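Local coordinates for protein tapirin (PDB 6N2B) that binds cellulose and probably helps the extremely thermophilic bacterium Caldicellulosiruptor kristjanssonii adhere to it, through a calcium-containing beta-helical C-terminal domain, at residues Lys442-Thr445 and Pro446-Val450; Ser460-Ile463 and Thr464-Ser468; Ile520-Gly524 and Ala525-Leu529. All coordinates share one frame; numbering follows the deposited sequence.

Contact 1: residues Lys442-Thr445 and Pro446-Val450; sequences KSAT and PWEIV
Lys442 NZ is held by two groups: the indole of Trp447, to which it is a cation-pi partner, and the carbonyl oxygen of Leu470, to which it is hydrogen-bonded. The contact spans the loop of a beta-hairpin whose antiparallel strands are 436-441 and 448-453. Asp441 OD1 accepts hydrogen bonds from the backbone N of Ser443 and of Ala444, an Asx turn that starts the loop, and a cis peptide bond before Pro446 helps bring the chain back. With CG beside its backbone N (chi1 -76°) and the chain extended beyond, Lys442 lays its methylenes over one face of the indole. Lys442 CE lies 3.6 Å from the centroid of the Trp447 six-membered ring and only 11° from its normal, a CH-pi contact. Lys442 NZ sits off-centre, 4.1 Å from that centroid and 31° from the normal. A long aliphatic arm ending in a charge suits this place, since it can use both the ring and a carbonyl of helix 459-470. Replacing Trp447 with an alanine removes the indole, and Lys442 would probably lose its cation-pi partner and be freer to swing, with a gap beside Ser472 and Pro474. Ala444 O lies in the indole plane, 3.6 Å from Trp447 CD1. The small Ala444 also fits beside buried Glu448, whose OE1 accepts a hydrogen bond from Gly535 N, while OE2 stands 3.8 Å from Ala444 CB.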
# COMPACT_ATOMS: atom_id res chain seq x y z
N LYS A 442 5.39 -29.18 8.44
CA LYS A 442 5.84 -29.25 9.82
C LYS A 442 7.35 -29.31 9.94
O LYS A 442 7.87 -29.30 11.06
CB LYS A 442 5.22 -30.45 10.54
CG LYS A 442 3.77 -30.26 10.91
CD LYS A 442 3.25 -31.37 11.84
CE LYS A 442 1.84 -31.05 12.37
NZ LYS A 442 1.33 -32.02 13.38
N SER A 443 8.07 -29.37 8.82
CA SER A 443 9.53 -29.32 8.88
C SER A 443 10.03 -27.92 9.20
O SER A 443 11.15 -27.77 9.70
CB SER A 443 10.14 -29.80 7.56
OG SER A 443 10.36 -28.72 6.67
N ALA A 444 9.23 -26.90 8.93
CA ALA A 444 9.56 -25.52 9.26
C ALA A 444 9.29 -25.24 10.74
O ALA A 444 8.59 -25.99 11.43
CB ALA A 444 8.75 -24.56 8.39
N THR A 445 9.87 -24.15 11.23
CA THR A 445 9.68 -23.72 12.61
C THR A 445 9.50 -22.21 12.61
O THR A 445 10.44 -21.48 12.26
CB THR A 445 10.88 -24.12 13.47
OG1 THR A 445 11.14 -25.52 13.30
CG2 THR A 445 10.60 -23.82 14.95
N PRO A 446 8.31 -21.70 12.94
CA PRO A 446 7.07 -22.41 13.26
C PRO A 446 6.47 -23.16 12.08
O PRO A 446 6.89 -22.94 10.94
CB PRO A 446 6.12 -21.28 13.68
CG PRO A 446 6.97 -20.07 13.86
CD PRO A 446 8.10 -20.25 12.92
N TRP A 447 5.49 -24.01 12.36
CA TRP A 447 4.77 -24.71 11.30
C TRP A 447 4.14 -23.71 10.34
O TRP A 447 3.69 -22.63 10.74
CB TRP A 447 3.68 -25.60 11.88
CG TRP A 447 4.17 -26.71 12.74
CD1 TRP A 447 5.46 -27.19 12.83
CD2 TRP A 447 3.38 -27.50 13.63
NE1 TRP A 447 5.50 -28.24 13.74
CE2 TRP A 447 4.24 -28.44 14.24
CE3 TRP A 447 2.02 -27.50 13.97
CZ2 TRP A 447 3.79 -29.36 15.17
CZ3 TRP A 447 1.57 -28.42 14.89
CH2 TRP A 447 2.45 -29.34 15.48
N GLU A 448 4.09 -24.09 9.07
CA GLU A 448 3.54 -23.25 8.03
C GLU A 448 2.38 -23.98 7.36
O GLU A 448 2.46 -25.19 7.11
CB GLU A 448 4.61 -22.88 6.99
CG GLU A 448 5.85 -22.21 7.57
CD GLU A 448 6.81 -21.69 6.48
OE1 GLU A 448 6.45 -21.74 5.27
OE2 GLU A 448 7.93 -21.23 6.84
N ILE A 449 1.29 -23.27 7.12
CA ILE A 449 0.16 -23.85 6.41
C ILE A 449 -0.40 -22.78 5.51
O ILE A 449 -0.46 -21.61 5.90
CB ILE A 449 -0.93 -24.40 7.37
CG1 ILE A 449 -2.17 -24.85 6.57
CG2 ILE A 449 -1.33 -23.41 8.43
CD1 ILE A 449 -3.05 -25.87 7.31
N VAL A 450 -0.75 -23.15 4.29
CA VAL A 450 -1.47 -22.27 3.39
C VAL A 450 -2.90 -22.80 3.29
O VAL A 450 -3.11 -24.01 3.15
CB VAL A 450 -0.81 -22.19 2.01
CG1 VAL A 450 -0.52 -23.58 1.47
CG2 VAL A 450 -1.71 -21.42 1.07

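Contact 2: residues Ser460-Ile463 and Thr464-Ser468. With CA (calcium ion), chain C.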
# COMPACT_ATOMS: atom_id res chain seq x y z
N SER A 460 -14.45 -19.66 11.68
CA SER A 460 -14.94 -21.00 12.00
C SER A 460 -14.31 -22.05 11.08
O SER A 460 -13.76 -23.06 11.55
CB SER A 460 -16.47 -21.01 11.90
OG SER A 460 -17.03 -22.30 12.11
N GLU A 461 -14.33 -21.81 9.77
CA GLU A 461 -13.72 -22.74 8.83
C GLU A 461 -12.23 -22.90 9.09
O GLU A 461 -11.70 -24.02 9.04
CB GLU A 461 -13.96 -22.24 7.42
CG GLU A 461 -15.41 -22.25 7.07
CD GLU A 461 -15.68 -21.51 5.79
OE1 GLU A 461 -14.81 -20.68 5.42
OE2 GLU A 461 -16.74 -21.77 5.17
N LEU A 462 -11.55 -21.80 9.40
CA LEU A 462 -10.10 -21.82 9.62
C LEU A 462 -9.73 -22.67 10.83
O LEU A 462 -8.76 -23.44 10.77
CB LEU A 462 -9.63 -20.38 9.81
CG LEU A 462 -8.18 -19.98 9.66
CD1 LEU A 462 -7.64 -20.45 8.32
CD2 LEU A 462 -8.11 -18.47 9.79
N ILE A 463 -10.46 -22.53 11.94
CA ILE A 463 -10.22 -23.38 13.11
C ILE A 463 -10.43 -24.85 12.75
O ILE A 463 -9.61 -25.72 13.11
CB ILE A 463 -11.13 -22.94 14.27
CG1 ILE A 463 -10.78 -21.53 14.74
CG2 ILE A 463 -11.02 -23.90 15.43
CD1 ILE A 463 -11.92 -20.87 15.46
N THR A 464 -11.52 -25.16 12.04
CA THR A 464 -11.74 -26.54 11.61
C THR A 464 -10.60 -27.04 10.73
O THR A 464 -9.98 -28.07 11.03
CB THR A 464 -13.08 -26.65 10.87
OG1 THR A 464 -14.16 -26.27 11.74
CG2 THR A 464 -13.31 -28.08 10.40
N GLU A 465 -10.30 -26.31 9.65
CA GLU A 465 -9.32 -26.80 8.69
C GLU A 465 -7.94 -26.95 9.31
O GLU A 465 -7.30 -28.00 9.17
CB GLU A 465 -9.25 -25.86 7.49
CG GLU A 465 -8.26 -26.32 6.43
CD GLU A 465 -8.88 -27.35 5.51
OE1 GLU A 465 -10.11 -27.56 5.66
OE2 GLU A 465 -8.16 -27.94 4.66
N VAL A 466 -7.45 -25.93 10.02
CA VAL A 466 -6.10 -25.99 10.56
C VAL A 466 -5.94 -27.17 11.52
O VAL A 466 -5.00 -27.97 11.39
CB VAL A 466 -5.72 -24.65 11.23
CG1 VAL A 466 -4.48 -24.80 12.08
CG2 VAL A 466 -5.49 -23.55 10.18
N ASN A 467 -6.86 -27.32 12.47
CA ASN A 467 -6.77 -28.41 13.44
C ASN A 467 -6.79 -29.77 12.78
O ASN A 467 -6.15 -30.72 13.26
CB ASN A 467 -7.93 -28.35 14.44
CG ASN A 467 -7.65 -27.43 15.58
OD1 ASN A 467 -6.81 -27.71 16.45
ND2 ASN A 467 -8.40 -26.31 15.61
N SER A 468 -7.58 -29.92 11.72
CA SER A 468 -7.64 -31.22 11.07
C SER A 468 -6.27 -31.61 10.50
O SER A 468 -5.88 -32.78 10.56
CB SER A 468 -8.69 -31.20 9.97
OG SER A 468 -8.24 -30.38 8.90
CA CA C . -10.72 -29.25 3.94
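Ile463 and Asn467, one helical turn apart, lie side by side and point the same way, with Ile463 CG2 3.6 Å from Asn467 ND2. Asn467 CG stands beside its own backbone N (chi1 -85°), which turns the amide back along the helix so that ND2 donates to Ile463 O at 2.8 Å. The backbone N of Asn467 donates to Ile463 O as well, at 3.2 Å, and the two donors approach from opposite faces of the carbonyl. A short amide suits this position, as it can add a second grip to a helical carbonyl. Another side of the helix is apolar: Leu462 CD1 meets Val466 CG2 at 4.2 Å, and Val466 also packs on Phe473. Glu465 N is hydrogen-bonded to Glu461 O at 2.8 Å, but the Glu465 side chain, bent at chi2 (83°), carries the carboxylate away from the preceding turn to the metal, where OE1 binds the calcium ion at 2.5 Å. Ser438 OG is hydrogen-bonded to OE2, a second-shell contact that helps fix the carboxylate's rotation. Asp429 OD1 and the carbonyl oxygens of Val431, Ala433 and Leu436 also bind this calcium ion, a site that ties helix 459-470 to the segment leading into strand 436-441.

Contact 3: residues Ile520-Gly524 and Ala525-Leu529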
# COMPACT_ATOMS: atom_id res chain seq x y z
N ILE A 520 -11.63 -7.55 3.64
CA ILE A 520 -11.41 -8.14 4.95
C ILE A 520 -12.44 -7.53 5.88
O ILE A 520 -12.59 -6.31 5.93
CB ILE A 520 -9.99 -7.89 5.47
CG1 ILE A 520 -9.01 -7.86 4.32
CG2 ILE A 520 -9.56 -8.95 6.50
CD1 ILE A 520 -7.63 -7.61 4.75
N ASN A 521 -13.16 -8.38 6.60
CA ASN A 521 -14.12 -7.93 7.59
C ASN A 521 -13.82 -8.62 8.91
O ASN A 521 -13.47 -9.80 8.92
CB ASN A 521 -15.55 -8.23 7.17
CG ASN A 521 -15.95 -7.48 5.93
OD1 ASN A 521 -15.87 -6.25 5.88
ND2 ASN A 521 -16.38 -8.22 4.90
N ILE A 522 -13.95 -7.88 10.00
CA ILE A 522 -13.67 -8.44 11.32
C ILE A 522 -14.45 -7.62 12.33
O ILE A 522 -14.64 -6.41 12.16
CB ILE A 522 -12.15 -8.45 11.61
CG1 ILE A 522 -11.87 -8.95 13.02
CG2 ILE A 522 -11.59 -7.08 11.43
CD1 ILE A 522 -10.39 -9.15 13.30
N SER A 523 -14.91 -8.28 13.38
CA SER A 523 -15.77 -7.69 14.39
C SER A 523 -15.00 -7.53 15.69
O SER A 523 -14.59 -8.53 16.30
CB SER A 523 -17.00 -8.57 14.62
OG SER A 523 -17.40 -9.15 13.39
N GLY A 524 -14.80 -6.28 16.11
CA GLY A 524 -14.23 -6.01 17.42
C GLY A 524 -12.76 -6.29 17.59
O GLY A 524 -12.34 -6.64 18.70
N ALA A 525 -11.95 -6.15 16.53
CA ALA A 525 -10.51 -6.34 16.65
C ALA A 525 -9.82 -5.83 15.39
O ALA A 525 -10.42 -5.77 14.32
CB ALA A 525 -10.14 -7.81 16.89
N GLY A 526 -8.55 -5.44 15.54
CA GLY A 526 -7.73 -5.09 14.41
C GLY A 526 -6.85 -6.24 13.94
O GLY A 526 -6.66 -7.23 14.63
N ILE A 527 -6.33 -6.11 12.72
CA ILE A 527 -5.40 -7.08 12.14
C ILE A 527 -4.01 -6.49 12.21
O ILE A 527 -3.80 -5.32 11.86
CB ILE A 527 -5.77 -7.41 10.69
CG1 ILE A 527 -7.27 -7.68 10.57
CG2 ILE A 527 -4.92 -8.56 10.18
CD1 ILE A 527 -7.67 -9.05 10.93
N GLU A 528 -3.05 -7.28 12.64
CA GLU A 528 -1.64 -6.96 12.52
C GLU A 528 -1.07 -8.07 11.64
O GLU A 528 -0.82 -9.17 12.13
CB GLU A 528 -0.97 -6.91 13.89
CG GLU A 528 0.56 -7.04 13.90
CD GLU A 528 1.26 -5.69 13.96
OE1 GLU A 528 0.62 -4.71 14.44
OE2 GLU A 528 2.44 -5.62 13.53
N LEU A 529 -0.90 -7.79 10.35
CA LEU A 529 -0.36 -8.76 9.39
C LEU A 529 1.15 -8.55 9.27
O LEU A 529 1.60 -7.55 8.70
CB LEU A 529 -1.03 -8.62 8.03
CG LEU A 529 -0.35 -9.37 6.87
CD1 LEU A 529 -0.41 -10.85 7.12
CD2 LEU A 529 -1.02 -9.07 5.56
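Ile522 overlaps both Ala525 and Ile527: its CD1 lies 3.6 Å from Ile527 CD1 and 3.8 Å from Ala525 CB. The three residues line the inside of a bend between two strands of the beta-helical domain. Strand 520-522 runs parallel to 487-489, whereas 526-531 runs parallel to 504-508 and 221-224, so the turn carries the chain from one face of the coil to another. Ile522 extends across the bend because its CG1 is anti to the backbone N (chi1 176°). That places CD1 within reach of both partners, while CG2 comes alongside the backbone of the turn, 3.4 Å from Ala525 O. Ile527 comes from the other strand and crosses Ile522 at a slant, and the two meet through their CD1 methyls. At the apex Gly524 has a positive phi (72°), which is easily adopted by a residue without a CB, and the single methyl of Ala525 fits beside the longer isoleucines. Leu505 and Phe489, from the neighbouring coil, touch both Ile522 and Ile527 and continue the apolar interior. Side chains alternate along each strand. Asn521 points away from the bend and lies against Thr488, while Glu528 forms a salt bridge with Arg224. Branched aliphatic residues therefore suit the inner positions and polar ones the outer. The segments share no hydrogen bond: the backbone of Asn521 pairs with Ile487 and Phe489, and that of Gly526 with Gly503 and Leu505. Cohesion across the bend thus rests on apolar contact, while backbone hydrogen bonds join each strand to adjacent coils.

Contact 1 is a surface contact, whereas contacts 2 and 3 are partly buried, and their chemistry differs accordingly. At the hairpin loop a lysine chain lies over an aromatic face, with its charge off-centre; within helix 459-470 backbone bonds and a metal ligand dominate; at the bend of 520-529 aliphatic methyls meet. Contacts 1 and 2 are neighbours, with centres about 16 Å apart and nearest atoms about 4 Å apart. Helix 459-470 joins them, receiving Lys442 near its end and supplying a calcium ligand from its middle. Contact 3 lies nearer the chain's centre in space, its own centre about 23 Å from that of contact 1, and turns between faces of the beta-helix.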